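Local coordinates for ribokinase (Giardia lamblia, PDB 6WHJ) that phosphorylates D-ribose at its O-5 hydroxyl with ATP and a divalent metal, probably magnesium, yielding D-ribose 5-phosphate and ADP, at the interface of chains A and B. Sequence-based numbering; all coordinates share one arbitrary frame. Chains: chain A/B, Ribokinase.

The interface of chains A and B. Residues chain A 21, 23, 27-28, 31-35, 104; chain B 102-104, 112-115.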
loop_
_atom_site.group_PDB
_atom_site.type_symbol
_atom_site.label_atom_id
_atom_site.label_comp_id
_atom_site.label_asym_id
_atom_site.label_seq_id
_atom_site.Cartn_x
_atom_site.Cartn_y
_atom_site.Cartn_z
ATOM N N TRP A 21 0.562 3.501 4.922
ATOM C CA TRP A 21 1.911 3.328 5.440
ATOM C C TRP A 21 2.511 4.706 5.675
ATOM O O TRP A 21 2.495 5.554 4.777
ATOM C CB TRP A 21 2.787 2.523 4.470
ATOM C CG TRP A 21 2.425 1.081 4.413
ATOM C CD1 TRP A 21 3.003 0.075 5.115
ATOM C CD2 TRP A 21 1.383 0.477 3.630
ATOM N NE1 TRP A 21 2.399 -1.120 4.819
ATOM C CE2 TRP A 21 1.399 -0.903 3.913
ATOM C CE3 TRP A 21 0.443 0.967 2.716
ATOM C CZ2 TRP A 21 0.515 -1.800 3.318
ATOM C CZ3 TRP A 21 -0.440 0.077 2.128
ATOM C CH2 TRP A 21 -0.398 -1.293 2.431
ATOM N N VAL A 23 5.753 6.904 6.383
ATOM C CA VAL A 23 7.173 6.818 6.090
ATOM C C VAL A 23 7.814 8.178 6.337
ATOM O O VAL A 23 7.140 9.211 6.394
ATOM C CB VAL A 23 7.408 6.372 4.632
ATOM C CG1 VAL A 23 6.785 5.013 4.401
ATOM C CG2 VAL A 23 6.825 7.390 3.671
ATOM N N PRO A 27 9.285 6.397 -0.967
ATOM C CA PRO A 27 10.304 5.591 -1.637
ATOM C C PRO A 27 10.448 6.082 -3.062
ATOM O O PRO A 27 9.519 6.650 -3.637
ATOM C CB PRO A 27 9.732 4.171 -1.585
ATOM C CG PRO A 27 8.241 4.384 -1.530
ATOM C CD PRO A 27 8.051 5.631 -0.701
ATOM N N ILE A 28 11.645 5.925 -3.612
ATOM C CA ILE A 28 11.834 6.209 -5.028
ATOM C C ILE A 28 11.655 4.902 -5.788
ATOM O O ILE A 28 11.578 3.829 -5.181
ATOM C CB ILE A 28 13.198 6.870 -5.303
ATOM C CG1 ILE A 28 14.342 5.900 -5.056
ATOM C CG2 ILE A 28 13.372 8.086 -4.398
ATOM C CD1 ILE A 28 15.695 6.528 -5.276
ATOM N N GLN A 31 12.960 1.200 -4.860
ATOM C CA GLN A 31 13.443 1.235 -3.485
ATOM C C GLN A 31 12.501 0.510 -2.526
ATOM O O GLN A 31 11.276 0.619 -2.632
ATOM C CB GLN A 31 13.634 2.684 -3.020
ATOM C CG GLN A 31 14.514 2.834 -1.783
ATOM C CD GLN A 31 14.543 4.256 -1.239
ATOM O OE1 GLN A 31 13.701 5.095 -1.582
ATOM N NE2 GLN A 31 15.516 4.533 -0.373
ATOM N N THR A 32 13.090 -0.211 -1.568
ATOM C CA THR A 32 12.367 -0.825 -0.462
ATOM C C THR A 32 12.730 -0.069 0.810
ATOM O O THR A 32 13.909 0.000 1.180
ATOM C CB THR A 32 12.720 -2.305 -0.293
ATOM O OG1 THR A 32 12.245 -3.074 -1.403
ATOM C CG2 THR A 32 12.073 -2.847 0.967
ATOM N N ILE A 33 11.727 0.532 1.450
ATOM C CA ILE A 33 11.902 1.222 2.715
ATOM C C ILE A 33 10.922 0.636 3.721
ATOM O O ILE A 33 10.020 -0.131 3.375
ATOM C CB ILE A 33 11.715 2.744 2.591
ATOM C CG1 ILE A 33 10.255 3.080 2.268
ATOM C CG2 ILE A 33 12.674 3.309 1.547
ATOM C CD1 ILE A 33 9.992 4.545 2.159
ATOM N N ASN A 34 11.143 0.983 4.991
ATOM C CA ASN A 34 10.279 0.602 6.102
ATOM C C ASN A 34 9.344 1.743 6.510
ATOM O O ASN A 34 9.682 2.925 6.407
ATOM C CB ASN A 34 11.128 0.151 7.291
ATOM C CG ASN A 34 11.707 -1.238 7.085
ATOM O OD1 ASN A 34 11.019 -2.236 7.294
ATOM N ND2 ASN A 34 12.966 -1.309 6.640
ATOM N N GLY A 35 8.165 1.373 7.003
ATOM C CA GLY A 35 7.200 2.345 7.469
ATOM C C GLY A 35 6.307 1.756 8.540
ATOM O O GLY A 35 6.489 0.621 8.983
ATOM N N TYR A 104 0.624 6.153 0.793
ATOM C CA TYR A 104 1.875 6.508 1.459
ATOM C C TYR A 104 1.769 7.923 2.016
ATOM O O TYR A 104 1.500 8.863 1.263
ATOM C CB TYR A 104 3.071 6.459 0.507
ATOM C CG TYR A 104 3.408 5.128 -0.130
ATOM C CD1 TYR A 104 2.925 3.929 0.377
ATOM C CD2 TYR A 104 4.224 5.083 -1.248
ATOM C CE1 TYR A 104 3.253 2.719 -0.218
ATOM C CE2 TYR A 104 4.554 3.891 -1.846
ATOM C CZ TYR A 104 4.070 2.714 -1.333
ATOM O OH TYR A 104 4.424 1.538 -1.947
ATOM N N GLY B 102 3.174 -2.539 1.410
ATOM C CA GLY B 102 2.353 -1.815 0.463
ATOM C C GLY B 102 3.175 -1.529 -0.775
ATOM O O GLY B 102 4.162 -0.794 -0.720
ATOM N N ILE B 103 2.757 -2.106 -1.897
ATOM C CA ILE B 103 3.582 -2.172 -3.095
ATOM C C ILE B 103 2.850 -1.509 -4.253
ATOM O O ILE B 103 1.663 -1.771 -4.477
ATOM C CB ILE B 103 3.956 -3.629 -3.429
ATOM C CG1 ILE B 103 4.713 -4.257 -2.251
ATOM C CG2 ILE B 103 4.764 -3.705 -4.722
ATOM C CD1 ILE B 103 5.116 -5.693 -2.459
ATOM N N TYR B 104 3.559 -0.638 -4.971
ATOM C CA TYR B 104 3.129 -0.109 -6.259
ATOM C C TYR B 104 3.981 -0.723 -7.364
ATOM O O TYR B 104 5.217 -0.680 -7.304
ATOM C CB TYR B 104 3.259 1.414 -6.335
ATOM C CG TYR B 104 2.453 2.225 -5.348
ATOM C CD1 TYR B 104 1.384 1.677 -4.648
ATOM C CD2 TYR B 104 2.758 3.564 -5.139
ATOM C CE1 TYR B 104 0.649 2.449 -3.755
ATOM C CE2 TYR B 104 2.042 4.334 -4.260
ATOM C CZ TYR B 104 0.991 3.779 -3.573
ATOM O OH TYR B 104 0.299 4.578 -2.698
ATOM N N MET B 112 7.663 0.054 -5.888
ATOM C CA MET B 112 7.871 0.834 -4.681
ATOM C C MET B 112 7.372 -0.061 -3.564
ATOM O O MET B 112 6.249 -0.565 -3.640
ATOM C CB MET B 112 7.105 2.161 -4.674
ATOM C CG MET B 112 7.639 3.220 -5.608
ATOM S SD MET B 112 6.595 4.682 -5.605
ATOM C CE MET B 112 7.777 5.973 -5.974
ATOM N N ILE B 113 8.206 -0.304 -2.558
ATOM C CA ILE B 113 7.854 -1.211 -1.473
ATOM C C ILE B 113 8.052 -0.490 -0.153
ATOM O O ILE B 113 9.134 0.044 0.114
ATOM C CB ILE B 113 8.690 -2.503 -1.502
ATOM C CG1 ILE B 113 8.561 -3.187 -2.860
ATOM C CG2 ILE B 113 8.228 -3.448 -0.414
ATOM C CD1 ILE B 113 9.333 -4.468 -2.965
ATOM N N VAL B 114 7.008 -0.484 0.671
ATOM C CA VAL B 114 7.080 -0.024 2.050
ATOM C C VAL B 114 6.688 -1.196 2.936
ATOM O O VAL B 114 5.574 -1.725 2.819
ATOM C CB VAL B 114 6.168 1.181 2.318
ATOM C CG1 VAL B 114 6.308 1.600 3.776
ATOM C CG2 VAL B 114 6.503 2.325 1.405
ATOM N N ILE B 115 7.598 -1.601 3.813
ATOM C CA ILE B 115 7.372 -2.716 4.724
ATOM C C ILE B 115 6.975 -2.174 6.090
ATOM O O ILE B 115 7.636 -1.277 6.633
ATOM C CB ILE B 115 8.625 -3.599 4.833
ATOM C CG1 ILE B 115 9.031 -4.105 3.446
ATOM C CG2 ILE B 115 8.383 -4.734 5.783
ATOM C CD1 ILE B 115 10.254 -4.992 3.444
HETATM O O HOH W 1 8.662 -1.281 9.339
#
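The beta-sheet lid of the PfkB-family ribokinase fold doubles as the dimer interface, the two lids packing face to face in the beta-clasp typical of ribokinases, with the edges joined across the subunits. Strand 32-34 of chain A runs parallel to strand 111-116 of chain B, and main-chain hydrogen bonds pass back and forth between them. The B:Ile113 N-H donates to A:Gln31 O, and B:Ile113 O accepts A:Ile33 N at 3.0 Å; B:Ile115 N then reaches A:Ile33 O at 2.9 Å. At the far end A:Gly35 N meets B:Ile115 O from above the carbonyl plane, and a water also joins that oxygen to A:Gly35 O. In the loop leading into strand 32-34, the side-chain amide oxygen OE1 of A:Gln31 accepts the N-H of A:Ile28, in the carbonyl plane, tying the loop back on itself.

Between the sheets B:Val114 packs its two methyl branches into chain A. CG1, anti to the backbone N (chi1 -180°), touches A:Val23 CG1 at 3.5 Å and A:Trp21 CB; CG2 lies over one face of the A:Tyr104 ring, 3.8 Å from its centroid. The opposite face of that phenol stacks on its two-fold mate B:Tyr104, nearly parallel (17° between planes), with CE2 meeting CE2 at 3.5 Å. This sandwich should restrain the A:Tyr104 ring from turning, and its tip hydroxyl OH donates to B:Gly102 O at 2.6 Å, well above the carbonyl plane. The same glycine, lacking a side chain, lets its CA sit over the six-membered ring of A:Trp21, 3.5 Å from the centroid. Alongside, the A:Pro27 ring and the B:Met112 side chain cross at about a right angle, with A:Pro27 CG against B:Met112 CB.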